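Long-range contacts in Ketoacyl_synth_N domain-containing protein (Photorhabdus luminescens subsp. laumondii, PDB 6SMO), which probably acts as the chain-length-factor partner of the ketosynthase in a minimal type II polyketide synthase for octaketides: residues 186-190 with 218-222; 135-139 with 152-156. All blocks are in the same frame, centred on the assembly; numbering follows the deposited sequence.

Interaction 1: 186-190 with 218-222; sequences SEHLS and FSEGA
Two extended backbones run antiparallel over a short distance and then diverge, their end-to-end directions 137° apart. Ser186 and Ala222 form a non-hydrogen-bonded pair with CA atoms 4.0 Å apart. Glu187 and Gly221 form the next, hydrogen-bonded pair, CA atoms 5.7 Å apart: Glu187 N gives to Gly221 O at 2.9 Å, and Gly221 N to Glu187 O at 3.1 Å. At phi 141° and psi -152°, a side chain at Gly221 would collide with the carbonyl oxygen of Glu220, so glycine suits the place. These bridges join strands 180-187 and 218-229 in the central sheet of the N-terminal thiolase-fold half of a ketosynthase-like chain. At Glu220 the second strand is interrupted, and a carboxylate takes over from backbone pairing. The Glu220 side chain, chi1 p and chi2 t, reaches the turn after strand 180-187, where Glu220 OE2 accepts from Ser190 OG at 2.7 Å and, weakly, from Leu189 N at 3.3 Å; Glu220 OE1 has a weak bond with Tyr72. Leu189, chi1 m, packs CD1 4.3 Å from Phe218 CB, an apolar contact that Leu198 extends; Leu189 CD1 also lies 4.0 Å from Ser219 O. On the face shared by Ser186 and Ala222, Ser186 OG (chi1 t) donates to Phe69 O of helix 68-84. On the other face, the Glu187 carboxylate turns off from 218-222, and its OE1 accepts from Cys103 N and bonds Ser315 OG.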
ATOM      1  N   SER C 186      -5.497   1.910  11.692  1.00 34.39           N
ATOM      2  CA  SER C 186      -5.868   3.303  12.054  1.00 35.17           C
ATOM      3  C   SER C 186      -6.837   3.871  11.012  1.00 35.54           C
ATOM      4  O   SER C 186      -6.712   3.503   9.827  1.00 35.21           O
ATOM      5  CB  SER C 186      -4.643   4.169  12.190  1.00 35.31           C
ATOM      6  OG  SER C 186      -4.998   5.484  12.587  1.00 35.38           O
ATOM      7  N   GLU C 187      -7.718   4.771  11.449  1.00 36.60           N
ATOM      8  CA  GLU C 187      -8.711   5.423  10.562  1.00 37.68           C
ATOM      9  C   GLU C 187      -9.064   6.816  11.094  1.00 38.93           C
ATOM     10  O   GLU C 187      -9.160   6.988  12.307  1.00 38.64           O
ATOM     11  CB  GLU C 187     -10.016   4.628  10.548  1.00 37.39           C
ATOM     12  CG  GLU C 187      -9.959   3.307   9.808  1.00 37.09           C
ATOM     13  CD  GLU C 187      -9.845   3.375   8.300  1.00 37.06           C
ATOM     14  OE1 GLU C 187      -9.627   2.335   7.691  1.00 36.77           O
ATOM     15  OE2 GLU C 187      -9.968   4.467   7.750  1.00 37.64           O
ATOM     16  N   HIS C 188      -9.232   7.765  10.177  1.00 40.73           N
ATOM     17  CA  HIS C 188      -9.750   9.138  10.426  1.00 42.27           C
ATOM     18  C   HIS C 188     -10.960   9.377   9.515  1.00 43.53           C
ATOM     19  O   HIS C 188     -10.767   9.423   8.283  1.00 43.92           O
ATOM     20  CB  HIS C 188      -8.646  10.180  10.207  1.00 42.89           C
ATOM     21  CG  HIS C 188      -9.095  11.582  10.455  1.00 43.98           C
ATOM     22  ND1 HIS C 188      -9.179  12.116  11.726  1.00 44.71           N
ATOM     23  CD2 HIS C 188      -9.490  12.556   9.607  1.00 44.61           C
ATOM     24  CE1 HIS C 188      -9.602  13.362  11.650  1.00 45.05           C
ATOM     25  NE2 HIS C 188      -9.801  13.656  10.360  1.00 44.99           N
ATOM     26  N   LEU C 189     -12.154   9.519  10.102  1.00 44.95           N
ATOM     27  CA  LEU C 189     -13.452   9.581   9.374  1.00 45.85           C
ATOM     28  C   LEU C 189     -14.121  10.950   9.570  1.00 47.56           C
ATOM     29  O   LEU C 189     -15.273  11.100   9.115  1.00 48.38           O
ATOM     30  CB  LEU C 189     -14.362   8.462   9.894  1.00 45.52           C
ATOM     31  CG  LEU C 189     -13.759   7.056   9.915  1.00 44.85           C
ATOM     32  CD1 LEU C 189     -14.705   6.076  10.591  1.00 44.83           C
ATOM     33  CD2 LEU C 189     -13.417   6.581   8.511  1.00 44.60           C
ATOM     34  N   SER C 190     -13.436  11.909  10.203  1.00 48.97           N
ATOM     35  CA  SER C 190     -14.008  13.217  10.627  1.00 50.49           C
ATOM     36  C   SER C 190     -13.867  14.276   9.524  1.00 51.19           C
ATOM     37  O   SER C 190     -14.421  15.379   9.709  1.00 52.24           O
ATOM     38  CB  SER C 190     -13.383  13.688  11.916  1.00 50.74           C
ATOM     39  OG  SER C 190     -13.742  12.833  12.990  1.00 50.97           O
ATOM     40  N   PHE C 218     -20.378   5.221  13.933  1.00 49.90           N
ATOM     41  CA  PHE C 218     -18.962   5.020  13.525  1.00 48.56           C
ATOM     42  C   PHE C 218     -18.043   5.719  14.531  1.00 47.91           C
ATOM     43  O   PHE C 218     -18.474   6.709  15.158  1.00 48.47           O
ATOM     44  CB  PHE C 218     -18.714   5.562  12.115  1.00 48.19           C
ATOM     45  CG  PHE C 218     -19.626   5.005  11.052  1.00 48.62           C
ATOM     46  CD1 PHE C 218     -19.277   3.866  10.343  1.00 48.31           C
ATOM     47  CD2 PHE C 218     -20.832   5.622  10.758  1.00 48.97           C
ATOM     48  CE1 PHE C 218     -20.115   3.355   9.364  1.00 48.74           C
ATOM     49  CE2 PHE C 218     -21.671   5.110   9.778  1.00 49.57           C
ATOM     50  CZ  PHE C 218     -21.311   3.978   9.083  1.00 49.50           C
ATOM     51  N   SER C 219     -16.822   5.209  14.684  1.00 46.53           N
ATOM     52  CA  SER C 219     -15.816   5.809  15.593  1.00 46.04           C
ATOM     53  C   SER C 219     -14.443   5.756  14.926  1.00 45.53           C
ATOM     54  O   SER C 219     -14.122   4.742  14.317  1.00 45.35           O
ATOM     55  CB  SER C 219     -15.776   5.098  16.902  1.00 45.74           C
ATOM     56  OG  SER C 219     -17.039   5.135  17.533  1.00 46.22           O
ATOM     57  N   GLU C 220     -13.661   6.821  15.063  1.00 45.43           N
ATOM     58  CA  GLU C 220     -12.293   6.852  14.494  1.00 44.70           C
ATOM     59  C   GLU C 220     -11.290   6.512  15.596  1.00 43.50           C
ATOM     60  O   GLU C 220     -11.684   6.367  16.747  1.00 44.04           O
ATOM     61  CB  GLU C 220     -11.997   8.230  13.907  1.00 45.64           C
ATOM     62  CG  GLU C 220     -12.025   9.344  14.931  1.00 46.77           C
ATOM     63  CD  GLU C 220     -11.755  10.711  14.337  1.00 47.94           C
ATOM     64  OE1 GLU C 220     -11.397  11.635  15.086  1.00 49.25           O
ATOM     65  OE2 GLU C 220     -11.929  10.857  13.127  1.00 48.22           O
ATOM     66  N   GLY C 221     -10.028   6.370  15.222  1.00 41.62           N
ATOM     67  CA  GLY C 221      -8.946   6.069  16.178  1.00 40.86           C
ATOM     68  C   GLY C 221      -7.940   5.093  15.598  1.00 39.58           C
ATOM     69  O   GLY C 221      -7.792   5.061  14.360  1.00 39.04           O
ATOM     70  N   ALA C 222      -7.276   4.319  16.460  1.00 38.80           N
ATOM     71  CA  ALA C 222      -6.210   3.361  16.088  1.00 37.85           C
ATOM     72  C   ALA C 222      -6.063   2.281  17.164  1.00 37.14           C
ATOM     73  O   ALA C 222      -6.432   2.535  18.328  1.00 37.67           O
ATOM     74  CB  ALA C 222      -4.913   4.101  15.872  1.00 37.55           C
TER

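Interaction 2: 135-139 with 152-156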
ATOM      1  N   PRO C 135      -2.711   5.315   2.113  1.00 34.27           N
ATOM      2  CA  PRO C 135      -2.768   4.463   3.284  1.00 34.20           C
ATOM      3  C   PRO C 135      -1.406   3.960   3.783  1.00 34.32           C
ATOM      4  O   PRO C 135      -1.244   3.823   4.956  1.00 35.03           O
ATOM      5  CB  PRO C 135      -3.596   3.281   2.793  1.00 33.93           C
ATOM      6  CG  PRO C 135      -4.404   3.822   1.679  1.00 33.72           C
ATOM      7  CD  PRO C 135      -3.450   4.757   1.000  1.00 33.84           C
ATOM      8  N   ALA C 136      -0.418   3.831   2.898  1.00 34.10           N
ATOM      9  CA  ALA C 136       0.932   3.317   3.221  1.00 33.89           C
ATOM     10  C   ALA C 136       1.849   4.382   3.826  1.00 33.93           C
ATOM     11  O   ALA C 136       3.023   4.114   3.925  1.00 33.88           O
ATOM     12  CB  ALA C 136       1.553   2.700   2.008  1.00 33.99           C
ATOM     13  N   ALA C 137       1.266   5.535   4.107  1.00 33.92           N
ATOM     14  CA  ALA C 137       1.948   6.678   4.725  1.00 33.94           C
ATOM     15  C   ALA C 137       2.360   6.298   6.137  1.00 33.72           C
ATOM     16  O   ALA C 137       3.464   6.616   6.517  1.00 34.25           O
ATOM     17  CB  ALA C 137       0.990   7.832   4.728  1.00 34.03           C
ATOM     18  N   LEU C 138       1.485   5.598   6.849  1.00 33.33           N
ATOM     19  CA  LEU C 138       1.721   5.254   8.270  1.00 33.26           C
ATOM     20  C   LEU C 138       2.945   4.363   8.420  1.00 33.34           C
ATOM     21  O   LEU C 138       3.752   4.654   9.274  1.00 33.67           O
ATOM     22  CB  LEU C 138       0.469   4.578   8.837  1.00 33.11           C
ATOM     23  CG  LEU C 138       0.448   4.310  10.341  1.00 33.20           C
ATOM     24  CD1 LEU C 138       1.100   5.428  11.116  1.00 33.38           C
ATOM     25  CD2 LEU C 138      -0.957   4.101  10.832  1.00 33.14           C
ATOM     26  N   GLN C 139       3.075   3.356   7.570  1.00 33.04           N
ATOM     27  CA  GLN C 139       4.209   2.415   7.671  1.00 33.12           C
ATOM     28  C   GLN C 139       5.518   3.160   7.439  1.00 33.19           C
ATOM     29  O   GLN C 139       6.440   2.878   8.164  1.00 33.84           O
ATOM     30  CB  GLN C 139       3.956   1.176   6.809  1.00 32.75           C
ATOM     31  CG  GLN C 139       4.660   1.137   5.465  1.00 32.66           C
ATOM     32  CD  GLN C 139       4.137  -0.002   4.658  1.00 32.54           C
ATOM     33  OE1 GLN C 139       3.090   0.095   4.071  1.00 32.41           O
ATOM     34  NE2 GLN C 139       4.848  -1.101   4.658  1.00 33.17           N
ATOM     35  N   SER C 152       7.506  -4.755   5.457  1.00 31.95           N
ATOM     36  CA  SER C 152       6.441  -3.858   5.977  1.00 31.88           C
ATOM     37  C   SER C 152       5.376  -3.633   4.897  1.00 31.67           C
ATOM     38  O   SER C 152       5.725  -3.079   3.835  1.00 32.15           O
ATOM     39  CB  SER C 152       7.029  -2.553   6.450  1.00 32.30           C
ATOM     40  OG  SER C 152       7.873  -2.758   7.574  1.00 32.71           O
ATOM     41  N   LYS C 153       4.122  -3.995   5.184  1.00 31.27           N
ATOM     42  CA  LYS C 153       3.028  -3.885   4.185  1.00 31.03           C
ATOM     43  C   LYS C 153       1.799  -3.180   4.758  1.00 30.83           C
ATOM     44  O   LYS C 153       1.648  -3.137   5.976  1.00 30.73           O
ATOM     45  CB  LYS C 153       2.575  -5.273   3.725  1.00 31.08           C
ATOM     46  CG  LYS C 153       3.679  -6.192   3.239  1.00 31.48           C
ATOM     47  CD  LYS C 153       4.342  -5.644   2.018  1.00 31.72           C
ATOM     48  CE  LYS C 153       5.843  -5.760   2.063  1.00 32.16           C
ATOM     49  NZ  LYS C 153       6.459  -4.548   1.486  1.00 32.39           N
ATOM     50  N   THR C 154       0.983  -2.626   3.865  1.00 30.73           N
ATOM     51  CA  THR C 154      -0.287  -1.947   4.215  1.00 31.05           C
ATOM     52  C   THR C 154      -1.400  -2.606   3.402  1.00 31.42           C
ATOM     53  O   THR C 154      -1.193  -2.841   2.213  1.00 31.99           O
ATOM     54  CB  THR C 154      -0.260  -0.446   3.904  1.00 30.83           C
ATOM     55  OG1 THR C 154       0.844   0.167   4.562  1.00 31.30           O
ATOM     56  CG2 THR C 154      -1.525   0.254   4.336  1.00 30.69           C
ATOM     57  N   PHE C 155      -2.529  -2.887   4.043  1.00 31.63           N
ATOM     58  CA  PHE C 155      -3.695  -3.503   3.375  1.00 31.70           C
ATOM     59  C   PHE C 155      -4.825  -2.482   3.400  1.00 32.46           C
ATOM     60  O   PHE C 155      -4.956  -1.794   4.399  1.00 32.73           O
ATOM     61  CB  PHE C 155      -4.135  -4.753   4.131  1.00 31.17           C
ATOM     62  CG  PHE C 155      -3.162  -5.896   4.074  1.00 31.03           C
ATOM     63  CD1 PHE C 155      -2.085  -5.952   4.940  1.00 30.91           C
ATOM     64  CD2 PHE C 155      -3.324  -6.916   3.157  1.00 30.98           C
ATOM     65  CE1 PHE C 155      -1.193  -7.006   4.889  1.00 31.02           C
ATOM     66  CE2 PHE C 155      -2.431  -7.971   3.107  1.00 31.10           C
ATOM     67  CZ  PHE C 155      -1.369  -8.013   3.975  1.00 31.08           C
ATOM     68  N   SER C 156      -5.586  -2.393   2.312  1.00 33.48           N
ATOM     69  CA  SER C 156      -6.733  -1.456   2.236  1.00 34.48           C
ATOM     70  C   SER C 156      -7.997  -2.242   1.893  1.00 35.03           C
ATOM     71  O   SER C 156      -8.963  -1.627   1.460  1.00 36.71           O
ATOM     72  CB  SER C 156      -6.474  -0.374   1.237  1.00 34.98           C
ATOM     73  OG  SER C 156      -5.345   0.393   1.610  1.00 35.35           O
TER
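In this thiolase-fold domain, strands 96-101 and 154-155 lie parallel in one sheet, and helix 137-146 belongs to the crossover between them; here the start of that helix packs on strand 154-155. Pro135, in the turn before the helix, presents an apolar ring whose CG is 3.6 Å from Ser156 OG and whose CB is 4.0 Å from Thr154 CG2. That serine hydroxyl is itself hydrogen-bonded to Asn102 O and to Ser188 of the ketosynthase chain. Ala136 takes the N-cap position. Small enough to fit closely, it sets CA 3.4 Å from Thr154 OG1, while its side chain is about 7 Å from the bound hexaketide, whose pocket includes the nearby Trp133 and Phe134; the Ala136 carbonyl is hydrogen-bonded to Ser429 of the ketosynthase chain. One helical turn further on, Gln139 supplies a side chain long enough to span from the helix to the strand. Its amide is crowded against Ser152 in the model, so its exact placement is uncertain, but Thr154 OG1 donates to Gln139 OE1 at a very short 2.3 Å.

Both contacts are buried and reach the same sheet, where strand 96-101 lies between strands 180-187 and 154-155; their centres are about 16 Å apart. Interaction 1 joins two neighbouring strands through main-chain bonds and a carboxylate, and no other protein chain of the assembly touches its two segments. Interaction 2 sets a helix start on a strand through side chains, and the ketosynthase chain lies against it: Lys153 forms a salt bridge with Asp196 of that subunit. The two sites touch where Ser186 CB packs 3.9 Å from Leu138 CD2. Asn102 also connects them, its ND2 bonding Ser186 O and its carbonyl bonding Ser156 OG.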